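Local atomic coordinates of TRAP dicarboxylate transporter-DctP subunit (Desulfovibrio desulfuricans subsp. desulfuricans, PDB entry 4NHB), a protein that binds sn-glycerol-3-phosphate in its pocket and, as a periplasmic solute-binding protein, probably delivers it to a TRAP transporter. Residues Ile31-Met36 with Tyr62-Phe67; Ile87-Thr92 with His238-Asn243. One frame throughout, in Å; residues are numbered along the deposited sequence.

Both contacts lie in one mixed beta-sheet, their centres about 9 Å apart and on the same side of the chain's centre. Interaction 1 pairs the parallel strands 30-34 and 63-67; interaction 2 pairs strand 89-92 antiparallel to strand 235-243. Strands 30-34 and 89-92 are neighbours, which gives the local order 63-67, 30-34, 89-92, 235-243; the two contacts meet where Ala34 O lies 2.8 Å from Ala91 N, a probable hydrogen bond. Along the chain interaction 1 is complete before interaction 2 opens, and segment 238-243 returns 146 residues after Thr92. Met36 and His238, one from each contact, line the sn-glycerol-3-phosphate pocket.

Interaction 1. Residues Ile31-Met36 with Tyr62-Phe67; sequences IKMAGM and YEVQVF
Five backbone hydrogen bonds join strands 31-34 and 63-67, whose axes run parallel at 23° and approach to 4.7 Å. The donors alternate: in Ile31 N to Glu63 O, Gln65 N to Ile31 O, Met33 N to Gln65 O and Phe67 N to Met33 O they sit almost in line with the carbonyl bonds. The last, Gly35 N to Phe67 O at 2.9 Å, differs, its donor standing 41° above the carbonyl plane just where the first strand gives way to loop. CA-H...O contacts fill in between, such as Val64 CA to Ile31 O at 3.3 Å.

Apolar contacts gather on the face of Ile31, Met33, Val64 and Val66. Met33 extends with CG anti to the backbone N (chi1 -167°) and then bends at chi3, which sets CE 3.8 Å from Val64 CG1. Beyond the paired residues, at the strand's start, Ile31 CD1 meets Tyr62 CD1 at 4.0 Å, while the phenol OH is hydrogen-bonded to Asp254.

On the other face, Lys32 lies alongside Gln65 and also alongside Phe67, pointing the same way as each. The aliphatic Lys32 CD lies 3.8 Å from Phe67 CE1, and Met33 O sits in the plane of that ring at its edge.

With helix 42-57 between them, strands 30-34 and 63-67 form a beta-alpha-beta unit; the helix packs Met47 and Phe50 on Met33, while strand 89-92 hydrogen-bonds to the other edge of strand 31-34.

Interaction 2. Residues Ile87-Thr92 with His238-Asn243; sequences IQMCAT and HSLYIN. With G3P (sn-glycerol-3-phosphate), chain P.
Strands 89-92 and 238-243 run antiparallel in the central sheet of this periplasmic binding protein fold, with 157° between their directions, and the Thr92/His238 end of the pair lies at the ligand pocket. Cys90-Tyr241 and Thr92-Ser239 are hydrogen-bonded pairs. Within the first, Tyr241 N to Cys90 O is almost straight (173° at the hydrogen); Thr92 N to Ser239 O is longer at 3.2 Å. Asn243 N to Gln88 O continues the bonding at the strand's end, where Asn243 is the N-cap of the next helix, its OD1 accepting from Phe246 N.

On one face, Met89 CG lies 3.8 Å from Ile242 CG1, the two side chains crossing obliquely, and Ala91 CB packs against Leu240 CD2. Across the sheet, the Tyr241 ring takes Cys90 O and Thr92 O in plane at its edge. Thr92 CG2 reaches CE1 of that ring at 3.7 Å, and Cys90 SG makes an oblique sulfur-aromatic contact with it. One water bridges this side, donating to Thr92 O and to Ser239 OG, which is also hydrogen-bonded to Asn144 O; it lies 2.5 Å from Tyr241 OH, which is also hydrogen-bonded to Thr96 OG1.

At the pocket end, Thr92 C lies 3.5 Å above one face of the His238 imidazole, displaced from the ring centre. Both ring nitrogens are engaged, ND1 with Glu43 OE2 and NE2 with G3P O2 at 2.7 Å. Bonds at both nitrogens would restrain rotation about chi2, and the carboxylate may polarise the ring. NE2 also makes a weak bond to G3P O1.

Interaction 1. Residues Ile31-Met36 with Tyr62-Phe67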
loop_
_atom_site.group_PDB
_atom_site.type_symbol
_atom_site.label_atom_id
_atom_site.label_comp_id
_atom_site.label_asym_id
_atom_site.label_seq_id
_atom_site.Cartn_x
_atom_site.Cartn_y
_atom_site.Cartn_z
ATOM N N ILE A 31 -20.248 6.677 -8.808
ATOM C CA ILE A 31 -19.230 5.651 -8.536
ATOM C C ILE A 31 -18.867 5.590 -7.038
ATOM O O ILE A 31 -18.435 6.573 -6.448
ATOM C CB ILE A 31 -17.944 5.916 -9.360
ATOM C CG1 ILE A 31 -18.218 5.717 -10.856
ATOM C CG2 ILE A 31 -16.812 5.023 -8.907
ATOM C CD1 ILE A 31 -17.045 6.109 -11.757
ATOM N N LYS A 32 -19.057 4.428 -6.438
ATOM C CA LYS A 32 -18.761 4.228 -5.035
ATOM C C LYS A 32 -17.400 3.579 -4.957
ATOM O O LYS A 32 -17.144 2.601 -5.642
ATOM C CB LYS A 32 -19.773 3.298 -4.411
ATOM C CG LYS A 32 -21.232 3.605 -4.747
ATOM C CD LYS A 32 -21.921 4.273 -3.609
ATOM C CE LYS A 32 -23.318 4.752 -4.004
ATOM N NZ LYS A 32 -24.393 3.925 -3.401
ATOM N N MET A 33 -16.527 4.168 -4.146
ATOM C CA MET A 33 -15.190 3.695 -3.920
ATOM C C MET A 33 -14.938 3.515 -2.440
ATOM O O MET A 33 -15.112 4.451 -1.652
ATOM C CB MET A 33 -14.188 4.732 -4.412
ATOM C CG MET A 33 -12.782 4.228 -4.514
ATOM S SD MET A 33 -11.647 5.555 -4.915
ATOM C CE MET A 33 -12.282 6.211 -6.443
ATOM N N ALA A 34 -14.471 2.342 -2.071
ATOM C CA ALA A 34 -14.125 2.083 -0.683
ATOM C C ALA A 34 -12.628 2.037 -0.512
ATOM O O ALA A 34 -11.893 1.674 -1.425
ATOM C CB ALA A 34 -14.711 0.772 -0.239
ATOM N N GLY A 35 -12.191 2.388 0.689
ATOM C CA GLY A 35 -10.803 2.250 1.078
ATOM C C GLY A 35 -10.646 1.917 2.535
ATOM O O GLY A 35 -11.637 1.672 3.228
ATOM N N MET A 36 -9.395 1.940 2.994
ATOM C CA MET A 36 -9.029 1.307 4.256
ATOM C C MET A 36 -8.283 2.265 5.144
ATOM O O MET A 36 -7.887 1.881 6.252
ATOM C CB MET A 36 -8.163 0.047 4.015
ATOM C CG MET A 36 -6.830 0.346 3.365
ATOM S SD MET A 36 -5.773 -1.154 3.197
ATOM C CE MET A 36 -5.294 -1.405 4.909
ATOM N N TYR A 62 -19.994 12.088 -14.099
ATOM C CA TYR A 62 -19.717 11.128 -13.028
ATOM C C TYR A 62 -19.460 11.845 -11.732
ATOM O O TYR A 62 -18.779 12.875 -11.702
ATOM C CB TYR A 62 -18.526 10.257 -13.359
ATOM C CG TYR A 62 -18.751 9.338 -14.529
ATOM C CD1 TYR A 62 -19.324 8.099 -14.359
ATOM C CD2 TYR A 62 -18.376 9.718 -15.805
ATOM C CE1 TYR A 62 -19.521 7.245 -15.423
ATOM C CE2 TYR A 62 -18.560 8.884 -16.878
ATOM C CZ TYR A 62 -19.148 7.645 -16.689
ATOM O OH TYR A 62 -19.333 6.803 -17.765
ATOM N N GLU A 63 -20.050 11.316 -10.666
ATOM C CA GLU A 63 -19.705 11.713 -9.319
ATOM C C GLU A 63 -19.164 10.494 -8.567
ATOM O O GLU A 63 -19.638 9.365 -8.753
ATOM C CB GLU A 63 -20.923 12.283 -8.606
ATOM C CG GLU A 63 -21.555 13.450 -9.349
ATOM C CD GLU A 63 -22.748 14.035 -8.619
ATOM O OE1 GLU A 63 -23.327 13.339 -7.756
ATOM O OE2 GLU A 63 -23.105 15.196 -8.913
ATOM N N VAL A 64 -18.170 10.736 -7.719
ATOM C CA VAL A 64 -17.522 9.674 -6.960
ATOM C C VAL A 64 -17.781 9.850 -5.485
ATOM O O VAL A 64 -17.485 10.904 -4.900
ATOM C CB VAL A 64 -16.019 9.696 -7.199
ATOM C CG1 VAL A 64 -15.315 8.572 -6.401
ATOM C CG2 VAL A 64 -15.739 9.583 -8.680
ATOM N N GLN A 65 -18.306 8.812 -4.860
ATOM C CA GLN A 65 -18.479 8.831 -3.423
ATOM C C GLN A 65 -17.427 7.979 -2.760
ATOM O O GLN A 65 -17.339 6.778 -3.027
ATOM C CB GLN A 65 -19.876 8.327 -3.036
ATOM C CG GLN A 65 -20.960 9.351 -3.416
ATOM C CD GLN A 65 -22.378 8.837 -3.222
ATOM O OE1 GLN A 65 -22.616 7.913 -2.460
ATOM N NE2 GLN A 65 -23.317 9.428 -3.941
ATOM N N VAL A 66 -16.682 8.600 -1.852
ATOM C CA VAL A 66 -15.514 7.999 -1.245
ATOM C C VAL A 66 -15.841 7.524 0.149
ATOM O O VAL A 66 -16.325 8.292 0.969
ATOM C CB VAL A 66 -14.358 9.006 -1.196
ATOM C CG1 VAL A 66 -13.207 8.437 -0.382
ATOM C CG2 VAL A 66 -13.957 9.359 -2.622
ATOM N N PHE A 67 -15.609 6.234 0.391
ATOM C CA PHE A 67 -15.810 5.621 1.707
ATOM C C PHE A 67 -14.521 5.096 2.316
ATOM O O PHE A 67 -14.209 3.912 2.206
ATOM C CB PHE A 67 -16.784 4.456 1.583
ATOM C CG PHE A 67 -18.152 4.853 1.036
ATOM C CD1 PHE A 67 -18.383 4.907 -0.327
ATOM C CD2 PHE A 67 -19.190 5.177 1.902
ATOM C CE1 PHE A 67 -19.604 5.267 -0.806
ATOM C CE2 PHE A 67 -20.413 5.518 1.428
ATOM C CZ PHE A 67 -20.641 5.568 0.089
#

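Interaction 2. Residues Ile87-Thr92 with His238-Asn243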
loop_
_atom_site.group_PDB
_atom_site.type_symbol
_atom_site.label_atom_id
_atom_site.label_comp_id
_atom_site.label_asym_id
_atom_site.label_seq_id
_atom_site.Cartn_x
_atom_site.Cartn_y
_atom_site.Cartn_z
ATOM N N ILE A 87 -20.121 -2.393 -5.465
ATOM C CA ILE A 87 -19.544 -1.039 -5.592
ATOM C C ILE A 87 -18.647 -1.046 -6.822
ATOM O O ILE A 87 -18.266 -2.128 -7.281
ATOM C CB ILE A 87 -18.764 -0.559 -4.342
ATOM C CG1 ILE A 87 -17.555 -1.454 -4.081
ATOM C CG2 ILE A 87 -19.717 -0.466 -3.154
ATOM C CD1 ILE A 87 -16.664 -1.031 -2.905
ATOM N N GLN A 88 -18.309 0.130 -7.360
ATOM C CA GLN A 88 -17.585 0.153 -8.636
ATOM C C GLN A 88 -16.065 0.148 -8.475
ATOM O O GLN A 88 -15.360 -0.445 -9.294
ATOM C CB GLN A 88 -18.002 1.339 -9.505
ATOM C CG GLN A 88 -19.465 1.340 -9.928
ATOM C CD GLN A 88 -20.385 1.418 -8.756
ATOM O OE1 GLN A 88 -20.230 2.262 -7.880
ATOM N NE2 GLN A 88 -21.360 0.509 -8.710
ATOM N N MET A 89 -15.569 0.796 -7.424
ATOM C CA MET A 89 -14.131 0.942 -7.231
ATOM C C MET A 89 -13.663 0.714 -5.803
ATOM O O MET A 89 -14.452 0.775 -4.864
ATOM C CB MET A 89 -13.725 2.345 -7.649
ATOM C CG MET A 89 -13.915 2.570 -9.119
ATOM S SD MET A 89 -13.288 4.199 -9.619
ATOM C CE MET A 89 -11.513 4.025 -9.383
ATOM N N CYS A 90 -12.368 0.468 -5.640
ATOM C CA CYS A 90 -11.791 0.356 -4.295
ATOM C C CYS A 90 -10.324 0.713 -4.358
ATOM O O CYS A 90 -9.718 0.606 -5.413
ATOM C CB CYS A 90 -11.988 -1.048 -3.685
ATOM S SG CYS A 90 -11.088 -2.408 -4.419
ATOM N N ALA A 91 -9.783 1.197 -3.236
ATOM C CA ALA A 91 -8.349 1.460 -3.102
ATOM C C ALA A 91 -7.772 0.446 -2.125
ATOM O O ALA A 91 -8.266 0.322 -0.995
ATOM C CB ALA A 91 -8.115 2.863 -2.552
ATOM N N THR A 92 -6.752 -0.279 -2.551
ATOM C CA THR A 92 -6.089 -1.207 -1.655
ATOM C C THR A 92 -4.707 -1.531 -2.201
ATOM O O THR A 92 -4.307 -0.992 -3.268
ATOM C CB THR A 92 -6.982 -2.453 -1.401
ATOM O OG1 THR A 92 -6.526 -3.145 -0.237
ATOM C CG2 THR A 92 -6.963 -3.430 -2.565
ATOM N N HIS A 238 -0.155 1.222 -3.138
ATOM C CA HIS A 238 -1.568 0.907 -3.390
ATOM C C HIS A 238 -2.031 1.291 -4.795
ATOM O O HIS A 238 -1.296 1.914 -5.552
ATOM C CB HIS A 238 -2.428 1.595 -2.344
ATOM C CG HIS A 238 -2.445 0.892 -1.029
ATOM N ND1 HIS A 238 -3.467 1.063 -0.127
ATOM C CD2 HIS A 238 -1.577 0.010 -0.462
ATOM C CE1 HIS A 238 -3.235 0.327 0.949
ATOM N NE2 HIS A 238 -2.088 -0.309 0.781
ATOM N N SER A 239 -3.257 0.920 -5.136
ATOM C CA SER A 239 -3.855 1.222 -6.440
ATOM C C SER A 239 -5.303 1.536 -6.304
ATOM O O SER A 239 -5.944 1.139 -5.344
ATOM C CB SER A 239 -3.746 0.050 -7.415
ATOM O OG SER A 239 -2.425 -0.395 -7.481
ATOM N N LEU A 240 -5.827 2.247 -7.288
ATOM C CA LEU A 240 -7.266 2.334 -7.464
ATOM C C LEU A 240 -7.667 1.198 -8.405
ATOM O O LEU A 240 -7.091 1.032 -9.498
ATOM C CB LEU A 240 -7.700 3.681 -8.057
ATOM C CG LEU A 240 -7.265 4.948 -7.307
ATOM C CD1 LEU A 240 -7.818 6.165 -8.036
ATOM C CD2 LEU A 240 -7.722 4.928 -5.851
ATOM N N TYR A 241 -8.608 0.385 -7.948
ATOM C CA TYR A 241 -9.083 -0.743 -8.752
ATOM C C TYR A 241 -10.490 -0.458 -9.196
ATOM O O TYR A 241 -11.246 0.148 -8.447
ATOM C CB TYR A 241 -9.080 -1.997 -7.916
ATOM C CG TYR A 241 -7.711 -2.530 -7.517
ATOM C CD1 TYR A 241 -7.076 -2.086 -6.367
ATOM C CD2 TYR A 241 -7.062 -3.491 -8.289
ATOM C CE1 TYR A 241 -5.836 -2.583 -5.996
ATOM C CE2 TYR A 241 -5.839 -3.980 -7.938
ATOM C CZ TYR A 241 -5.214 -3.548 -6.804
ATOM O OH TYR A 241 -3.975 -4.090 -6.443
ATOM N N ILE A 242 -10.864 -0.902 -10.400
ATOM C CA ILE A 242 -12.212 -0.693 -10.886
ATOM C C ILE A 242 -12.846 -1.996 -11.354
ATOM O O ILE A 242 -12.180 -2.848 -11.929
ATOM C CB ILE A 242 -12.269 0.359 -12.000
ATOM C CG1 ILE A 242 -13.703 0.610 -12.413
ATOM C CG2 ILE A 242 -11.402 -0.049 -13.221
ATOM C CD1 ILE A 242 -13.946 2.035 -12.952
ATOM N N ASN A 243 -14.129 -2.176 -11.064
ATOM C CA ASN A 243 -14.811 -3.359 -11.530
ATOM C C ASN A 243 -14.696 -3.392 -13.052
ATOM O O ASN A 243 -15.095 -2.428 -13.715
ATOM C CB ASN A 243 -16.271 -3.328 -11.148
ATOM C CG ASN A 243 -17.015 -4.526 -11.679
ATOM O OD1 ASN A 243 -17.484 -4.521 -12.808
ATOM N ND2 ASN A 243 -17.071 -5.579 -10.892
HETATM O O1 G3P P . -0.377 -2.976 0.673
HETATM C C1 G3P P . -0.520 -3.738 1.835
HETATM C C2 G3P P . -0.566 -2.819 3.063
HETATM O O2 G3P P . -1.638 -1.926 2.928
HETATM C C3 G3P P . -0.748 -3.670 4.330
HETATM O O1P G3P P . -0.214 -2.984 5.417
HETATM O O4P G3P P . -1.760 -1.105 5.475
HETATM O O2P G3P P . -2.305 -3.192 6.824
HETATM O O3P G3P P . -0.484 -1.667 7.582
HETATM P P G3P P . -1.262 -2.195 6.381
HETATM O O HOH W 1 -2.410 -2.403 -5.393
#